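Local coordinates for nitroreductase (Desulfitobacterium hafniense, PDB 3PXV) that is an FMN-dependent nitroreductase-family flavoprotein that probably reduces nitro compounds or related substrates, at the interface of chains A and B. Residues are numbered along the deposited sequence; one frame, centred on the assembly and turned at random. Chains: chain A/B, Nitroreductase.

The three contacts are parts of one two-fold interface, so each recurs with the chains exchanged. Contact 1 and contact 3 are neighbours, their C-alpha centres about 9 Å apart. They share A:Ala123, B:Leu7 and B:Ile10, and so form one continuous patch where helix 5-12 of chain B packs on helices 26-36 and 106-126 of chain A. Contact 2 lies about 23 Å from contact 1 and about 24 Å from contact 3. There the C-terminal part of chain A reaches over chain B. Helix packing and tail exchange together fit the intertwined dimer typical of nitroreductases, with FMN sites built close to the interface.

Contact 1: the interface of chains A and B. Residues chain A 35, 38, 119, 123; chain B 7, 10-11, 13, 118, 178, 180.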
loop_
_atom_site.group_PDB
_atom_site.type_symbol
_atom_site.label_atom_id
_atom_site.label_comp_id
_atom_site.label_asym_id
_atom_site.label_seq_id
_atom_site.Cartn_x
_atom_site.Cartn_y
_atom_site.Cartn_z
ATOM N N ALA A 35 -11.058 -7.260 -5.214
ATOM C CA ALA A 35 -10.552 -6.582 -4.015
ATOM C C ALA A 35 -9.549 -5.544 -4.460
ATOM O O ALA A 35 -9.597 -4.400 -4.031
ATOM C CB ALA A 35 -9.904 -7.566 -3.050
ATOM N N GLN A 38 -10.821 -2.231 -5.589
ATOM C CA GLN A 38 -11.454 -1.534 -4.462
ATOM C C GLN A 38 -10.392 -0.790 -3.610
ATOM O O GLN A 38 -10.729 -0.200 -2.593
ATOM C CB GLN A 38 -12.241 -2.528 -3.605
ATOM C CG GLN A 38 -13.509 -3.110 -4.302
ATOM C CD GLN A 38 -13.984 -4.413 -3.673
ATOM O OE1 GLN A 38 -13.273 -4.992 -2.852
ATOM N NE2 GLN A 38 -15.178 -4.903 -4.079
ATOM N N THR A 119 -3.797 -4.909 -0.738
ATOM C CA THR A 119 -5.210 -5.308 -0.809
ATOM C C THR A 119 -5.265 -6.719 -1.417
ATOM O O THR A 119 -5.980 -7.595 -0.924
ATOM C CB THR A 119 -6.076 -4.302 -1.617
ATOM O OG1 THR A 119 -5.820 -2.949 -1.177
ATOM C CG2 THR A 119 -7.580 -4.598 -1.472
ATOM N N ALA A 123 -6.614 -9.974 0.690
ATOM C CA ALA A 123 -7.723 -10.684 0.045
ATOM C C ALA A 123 -7.300 -12.120 -0.256
ATOM O O ALA A 123 -8.013 -13.064 0.046
ATOM C CB ALA A 123 -8.144 -9.979 -1.243
ATOM N N LEU B 7 -12.950 -9.533 2.824
ATOM C CA LEU B 7 -13.354 -9.006 1.526
ATOM C C LEU B 7 -14.496 -7.995 1.701
ATOM O O LEU B 7 -14.648 -7.102 0.881
ATOM C CB LEU B 7 -13.774 -10.136 0.580
ATOM C CG LEU B 7 -12.715 -11.211 0.220
ATOM C CD1 LEU B 7 -13.303 -12.259 -0.729
ATOM C CD2 LEU B 7 -11.468 -10.583 -0.420
ATOM N N ILE B 10 -12.798 -4.836 2.771
ATOM C CA ILE B 10 -12.141 -4.229 1.622
ATOM C C ILE B 10 -13.187 -3.473 0.806
ATOM O O ILE B 10 -12.941 -2.336 0.424
ATOM C CB ILE B 10 -11.424 -5.293 0.752
ATOM C CG1 ILE B 10 -10.188 -5.807 1.492
ATOM C CG2 ILE B 10 -11.080 -4.730 -0.629
ATOM C CD1 ILE B 10 -9.704 -7.197 1.063
ATOM N N ALA B 11 -14.365 -4.081 0.608
ATOM C CA ALA B 11 -15.420 -3.498 -0.214
ATOM C C ALA B 11 -16.076 -2.269 0.399
ATOM O O ALA B 11 -16.427 -1.328 -0.329
ATOM C CB ALA B 11 -16.512 -4.535 -0.556
ATOM N N ARG B 13 -14.805 -0.170 2.828
ATOM C CA ARG B 13 -13.907 0.876 3.252
ATOM C C ARG B 13 -14.116 2.050 2.343
ATOM O O ARG B 13 -14.108 1.905 1.145
ATOM C CB ARG B 13 -12.469 0.441 3.167
ATOM C CG ARG B 13 -11.450 1.557 3.551
ATOM C CD ARG B 13 -10.208 1.581 2.623
ATOM N NE ARG B 13 -10.688 1.636 1.248
ATOM C CZ ARG B 13 -11.145 2.723 0.626
ATOM N NH1 ARG B 13 -11.130 3.921 1.195
ATOM N NH2 ARG B 13 -11.568 2.614 -0.609
ATOM N N GLN B 118 -2.713 1.305 3.865
ATOM C CA GLN B 118 -3.891 0.473 3.542
ATOM C C GLN B 118 -4.132 -0.510 4.686
ATOM O O GLN B 118 -5.271 -0.743 5.070
ATOM C CB GLN B 118 -3.739 -0.246 2.190
ATOM C CG GLN B 118 -4.882 -1.164 1.792
ATOM C CD GLN B 118 -6.230 -0.477 1.589
ATOM O OE1 GLN B 118 -6.427 0.641 2.001
ATOM N NE2 GLN B 118 -7.172 -1.172 0.961
ATOM N N HIS B 178 -15.675 4.456 -3.716
ATOM C CA HIS B 178 -15.582 4.587 -5.163
ATOM C C HIS B 178 -16.075 3.284 -5.795
ATOM O O HIS B 178 -15.885 2.192 -5.232
ATOM C CB HIS B 178 -14.129 4.872 -5.576
ATOM C CG HIS B 178 -13.217 3.695 -5.436
ATOM N ND1 HIS B 178 -12.679 3.308 -4.228
ATOM C CD2 HIS B 178 -12.742 2.822 -6.358
ATOM C CE1 HIS B 178 -11.912 2.247 -4.411
ATOM N NE2 HIS B 178 -11.936 1.926 -5.694
ATOM N N PRO B 180 -15.939 0.185 -7.962
ATOM C CA PRO B 180 -14.868 -0.559 -8.589
ATOM C C PRO B 180 -14.979 -0.504 -10.126
ATOM O O PRO B 180 -16.059 -0.721 -10.686
ATOM C CB PRO B 180 -15.102 -1.980 -8.096
ATOM C CG PRO B 180 -15.834 -1.838 -6.852
ATOM C CD PRO B 180 -16.712 -0.643 -7.023
HETATM O O HOH W 1 -13.863 -7.370 -1.656
HETATM O O HOH W 2 -10.489 -0.914 0.007
#
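B:Ile10 points two branches of its side chain at chain A. Its CG1 is anti to the carbonyl carbon (chi1 -71°), which turns CG2 toward A:Thr119 and A:Gln38. Chi2 of 157° carries CD1 on to A:Ala123. B:Ile10 CG2 meets the methyl A:Thr119 CG2 at 3.6 Å, and the two side chains cross obliquely. B:Ile10 CD1 lies 3.9 Å from A:Ala123 CB. B:Leu7 CD2 also presses A:Ala123 CB at 3.5 Å, a tight pair. A:Ala35 CB packs 3.9 Å from B:Ile10 CG2.

A:Gln38 runs extended across B:Ile10 at about a right angle. A:Gln38 CG rests 3.7 Å from B:Pro180 CG, and the amide end lies over B:Ala11. Next to the apolar centre, B:Gln118 NE2 gives A:Thr119 OG1 a weak hydrogen bond of 3.1 Å. Water 1 joins the amide oxygen A:Gln38 OE1 to B:Leu7 O. Water 2 bonds to the backbone A:Gln38 O, 2.7 Å away, to B:Ile10 O and to B:Arg13 NE. The last bond is nearly straight (170° at H), with the water in the guanidinium plane. B:Arg13 and B:His178 also bind FMN, so this rim borders a flavin site. In the nitroreductase fold, helix 5-12 of one subunit here packs against helices 26-36 and 106-126 of the other.

Contact 2: the interface of chains A and B. Residues chain A 181, 184; chain B 37, 46, 48-50.
The amide oxygen OE1 of B:Gln46 is gripped by the side-chain nitrogen NZ of A:Lys184 at 3.1 Å and by water 3 at 2.7 Å. This is the C-terminal arm contact of the nitroreductase-family dimer. The lysine nitrogen stands above the amide carbonyl plane, not on a lone pair. A:Lys184 NZ also forms a salt bridge with A:Asp181 OD2 of its own chain, 3.0 Å away, on the anti lone pair of that oxygen. The bend at the end of A:Lys184 (chi4 77°) turns NZ toward both partners. The aspartate probably offsets the lysine charge and fixes its tip.

Water 3 further links B:Gln46 to A:Asp181 N and to the carbonyl B:Ile37 O, tying both chains together. Beside it the methyl CD1 of B:Ile37 touches A:Asp181 O at 3.4 Å.

The aliphatic stretch of A:Lys184 crosses B:Trp48 at about a right angle. A:Lys184 CD lies 3.8 Å from B:Trp48 CZ3 at the benzo end of the indole. B:Arg49 slants past the lysine, its CD near A:Lys184 CB. B:Arg49 NH1 turns back to bond B:Trp48 O at 2.7 Å. At the base, B:Val50 N donates to A:Lys184 O at 2.8 Å (168° at H), joining 3-10 helix 182-184 of chain A to the start of strand 50-53 of chain B.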
loop_
_atom_site.group_PDB
_atom_site.type_symbol
_atom_site.label_atom_id
_atom_site.label_comp_id
_atom_site.label_asym_id
_atom_site.label_seq_id
_atom_site.Cartn_x
_atom_site.Cartn_y
_atom_site.Cartn_z
ATOM N N ASP A 181 7.691 -5.337 15.110
ATOM C CA ASP A 181 8.534 -4.520 15.959
ATOM C C ASP A 181 7.660 -3.430 16.580
ATOM O O ASP A 181 7.424 -2.381 15.960
ATOM C CB ASP A 181 9.682 -3.886 15.139
ATOM C CG ASP A 181 10.495 -2.879 15.942
ATOM O OD1 ASP A 181 10.319 -2.780 17.180
ATOM O OD2 ASP A 181 11.325 -2.168 15.346
ATOM N N LYS A 184 8.346 0.546 16.794
ATOM C CA LYS A 184 8.046 1.529 15.743
ATOM C C LYS A 184 6.723 2.270 15.971
ATOM O O LYS A 184 6.369 3.173 15.217
ATOM C CB LYS A 184 8.120 0.875 14.351
ATOM C CG LYS A 184 9.570 0.331 14.016
ATOM C CD LYS A 184 9.862 0.252 12.510
ATOM C CE LYS A 184 11.319 -0.085 12.212
ATOM N NZ LYS A 184 11.655 -1.547 12.409
ATOM N N ILE B 37 2.153 -2.368 11.880
ATOM C CA ILE B 37 3.507 -2.901 11.936
ATOM C C ILE B 37 3.595 -4.333 11.398
ATOM O O ILE B 37 4.684 -4.869 11.226
ATOM C CB ILE B 37 4.159 -2.738 13.349
ATOM C CG1 ILE B 37 3.428 -3.513 14.450
ATOM C CG2 ILE B 37 4.223 -1.247 13.732
ATOM C CD1 ILE B 37 4.312 -3.731 15.689
ATOM N N GLN B 46 11.326 -1.995 6.622
ATOM C CA GLN B 46 10.446 -1.233 7.516
ATOM C C GLN B 46 10.963 0.198 7.710
ATOM O O GLN B 46 11.153 0.663 8.830
ATOM C CB GLN B 46 10.314 -1.957 8.872
ATOM C CG GLN B 46 9.740 -3.401 8.786
ATOM C CD GLN B 46 9.590 -4.077 10.157
ATOM O OE1 GLN B 46 9.442 -3.411 11.214
ATOM N NE2 GLN B 46 9.627 -5.405 10.148
ATOM N N TRP B 48 9.817 2.990 7.941
ATOM C CA TRP B 48 8.711 3.790 8.375
ATOM C C TRP B 48 8.578 3.792 9.879
ATOM O O TRP B 48 9.379 3.152 10.549
ATOM C CB TRP B 48 7.421 3.297 7.745
ATOM C CG TRP B 48 7.233 1.807 7.499
ATOM C CD1 TRP B 48 7.125 1.235 6.296
ATOM C CD2 TRP B 48 7.009 0.754 8.458
ATOM N NE1 TRP B 48 6.887 -0.107 6.416
ATOM C CE2 TRP B 48 6.795 -0.426 7.736
ATOM C CE3 TRP B 48 6.964 0.695 9.847
ATOM C CZ2 TRP B 48 6.563 -1.660 8.354
ATOM C CZ3 TRP B 48 6.734 -0.530 10.459
ATOM C CH2 TRP B 48 6.532 -1.686 9.714
ATOM N N ARG B 49 7.634 4.577 10.401
ATOM C CA ARG B 49 7.275 4.549 11.828
ATOM C C ARG B 49 5.767 4.763 11.900
ATOM O O ARG B 49 5.181 5.328 10.977
ATOM C CB ARG B 49 7.949 5.651 12.654
ATOM C CG ARG B 49 9.452 5.600 12.760
ATOM C CD ARG B 49 9.960 4.393 13.549
ATOM N NE ARG B 49 11.420 4.463 13.663
ATOM C CZ ARG B 49 12.290 4.143 12.695
ATOM N NH1 ARG B 49 11.874 3.721 11.510
ATOM N NH2 ARG B 49 13.597 4.263 12.914
ATOM N N VAL B 50 5.157 4.339 13.007
ATOM C CA VAL B 50 3.712 4.466 13.194
ATOM C C VAL B 50 3.494 5.393 14.396
ATOM O O VAL B 50 3.619 4.963 15.552
ATOM C CB VAL B 50 3.064 3.076 13.392
ATOM C CG1 VAL B 50 1.580 3.169 13.734
ATOM C CG2 VAL B 50 3.283 2.248 12.154
HETATM O O HOH W 3 7.291 -4.598 12.235
#

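Contact 3: the interface of chains A and B. Residues chain A 9, 31, 122-123, 126-127; chain B 2, 4, 6-7, 10.
A:Ser126 and B:Asn4 meet tip to tip where the N-terminal segment of one nitroreductase-family subunit lies against the long helix 106-126 of the other. The amide ND2 of B:Asn4 donates to the hydroxyl A:Ser126 OG at 3.1 Å (160° at H), with the oxygen tilted slightly out of the amide plane. The hydroxyl is flanked by both backbone N and C (chi1 74°). From there A:Ser126 OG donates to A:Ala123 O, one turn back in its own helix, at 2.8 Å. That bond fixes the hydroxyl and orients it to accept from B:Asn4. The asparagine is held from its other end: B:Leu7 N gives B:Asn4 OD1 a nearly straight bond of 2.8 Å. B:Asn4 therefore caps the N-terminal end of helix 5-12 with its oxygen while its nitrogen reaches chain A.

B:Thr6 lies alongside the serine, B:Thr6 CB 3.7 Å from A:Ser126 CB. B:Thr6 OG1 stays near that serine carbon too, but points more toward A:Val9, 3.6 Å from the methyl A:Val9 CG2. A:Leu127 lies beside the asparagine amide. The branch A:Leu127 CD2 meets the terminal methyl CE of the selenomethionine B:Met2 at 3.8 Å. The bend at chi3 of B:Met2 (72°) sets that methyl against the leucine. Nearer the backbone, B:Met2 CB rests 4.0 Å from A:Ala31 CB on helix 26-36.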
loop_
_atom_site.group_PDB
_atom_site.type_symbol
_atom_site.label_atom_id
_atom_site.label_comp_id
_atom_site.label_asym_id
_atom_site.label_seq_id
_atom_site.Cartn_x
_atom_site.Cartn_y
_atom_site.Cartn_z
ATOM N N VAL A 9 -6.101 -11.945 9.594
ATOM C CA VAL A 9 -5.540 -12.084 8.259
ATOM C C VAL A 9 -4.288 -11.208 8.153
ATOM O O VAL A 9 -3.272 -11.659 7.697
ATOM C CB VAL A 9 -6.590 -11.771 7.132
ATOM C CG1 VAL A 9 -5.920 -11.521 5.798
ATOM C CG2 VAL A 9 -7.639 -12.883 7.013
ATOM N N ALA A 31 -12.052 -12.937 -7.219
ATOM C CA ALA A 31 -12.310 -12.301 -5.944
ATOM C C ALA A 31 -11.125 -11.419 -5.521
ATOM O O ALA A 31 -11.318 -10.288 -5.055
ATOM C CB ALA A 31 -12.628 -13.376 -4.870
ATOM N N LEU A 122 -3.877 -9.334 1.290
ATOM C CA LEU A 122 -4.827 -9.613 2.369
ATOM C C LEU A 122 -6.071 -10.385 1.837
ATOM O O LEU A 122 -6.496 -11.374 2.445
ATOM C CB LEU A 122 -5.180 -8.322 3.095
ATOM C CG LEU A 122 -3.955 -7.652 3.751
ATOM C CD1 LEU A 122 -4.360 -6.285 4.309
ATOM C CD2 LEU A 122 -3.300 -8.518 4.865
ATOM N N ALA A 123 -6.614 -9.974 0.690
ATOM C CA ALA A 123 -7.723 -10.684 0.045
ATOM C C ALA A 123 -7.300 -12.120 -0.256
ATOM O O ALA A 123 -8.013 -13.064 0.046
ATOM C CB ALA A 123 -8.144 -9.979 -1.243
ATOM N N SER A 126 -6.956 -14.218 3.008
ATOM C CA SER A 126 -8.262 -14.505 3.621
ATOM C C SER A 126 -8.959 -15.645 2.891
ATOM O O SER A 126 -9.869 -16.243 3.428
ATOM C CB SER A 126 -9.169 -13.263 3.581
ATOM O OG SER A 126 -9.651 -13.049 2.263
ATOM N N LEU A 127 -8.534 -15.929 1.664
ATOM C CA LEU A 127 -9.122 -16.985 0.860
ATOM C C LEU A 127 -8.308 -18.280 0.853
ATOM O O LEU A 127 -8.644 -19.214 0.154
ATOM C CB LEU A 127 -9.290 -16.481 -0.568
ATOM C CG LEU A 127 -10.420 -15.490 -0.773
ATOM C CD1 LEU A 127 -10.170 -14.796 -2.089
ATOM C CD2 LEU A 127 -11.826 -16.222 -0.733
HETATM N N MSE B 2 -17.220 -14.088 -4.668
HETATM C CA MSE B 2 -16.971 -14.732 -3.364
HETATM C C MSE B 2 -16.858 -13.706 -2.252
HETATM O O MSE B 2 -16.351 -12.605 -2.469
HETATM C CB MSE B 2 -15.678 -15.537 -3.365
HETATM C CG MSE B 2 -15.628 -16.672 -4.325
HETATM SE SE MSE B 2 -13.987 -17.634 -3.976
HETATM C CE MSE B 2 -14.534 -18.433 -2.249
ATOM N N ASN B 4 -16.278 -12.948 2.209
ATOM C CA ASN B 4 -15.882 -13.305 3.550
ATOM C C ASN B 4 -15.736 -11.961 4.273
ATOM O O ASN B 4 -15.909 -10.918 3.648
ATOM C CB ASN B 4 -14.628 -14.184 3.545
ATOM C CG ASN B 4 -13.396 -13.456 3.086
ATOM O OD1 ASN B 4 -13.230 -12.279 3.355
ATOM N ND2 ASN B 4 -12.485 -14.173 2.453
ATOM N N THR B 6 -13.174 -10.245 5.536
ATOM C CA THR B 6 -12.069 -9.413 5.079
ATOM C C THR B 6 -12.396 -8.751 3.747
ATOM O O THR B 6 -12.143 -7.562 3.563
ATOM C CB THR B 6 -10.780 -10.213 4.913
ATOM O OG1 THR B 6 -10.478 -10.837 6.144
ATOM C CG2 THR B 6 -9.595 -9.295 4.516
ATOM N N LEU B 7 -12.950 -9.533 2.824
ATOM C CA LEU B 7 -13.354 -9.006 1.526
ATOM C C LEU B 7 -14.496 -7.995 1.701
ATOM O O LEU B 7 -14.648 -7.102 0.881
ATOM C CB LEU B 7 -13.774 -10.136 0.580
ATOM C CG LEU B 7 -12.715 -11.211 0.220
ATOM C CD1 LEU B 7 -13.303 -12.259 -0.729
ATOM C CD2 LEU B 7 -11.468 -10.583 -0.420
ATOM N N ILE B 10 -12.798 -4.836 2.771
ATOM C CA ILE B 10 -12.141 -4.229 1.622
ATOM C C ILE B 10 -13.187 -3.473 0.806
ATOM O O ILE B 10 -12.941 -2.336 0.424
ATOM C CB ILE B 10 -11.424 -5.293 0.752
ATOM C CG1 ILE B 10 -10.188 -5.807 1.492
ATOM C CG2 ILE B 10 -11.080 -4.730 -0.629
ATOM C CD1 ILE B 10 -9.704 -7.197 1.063
#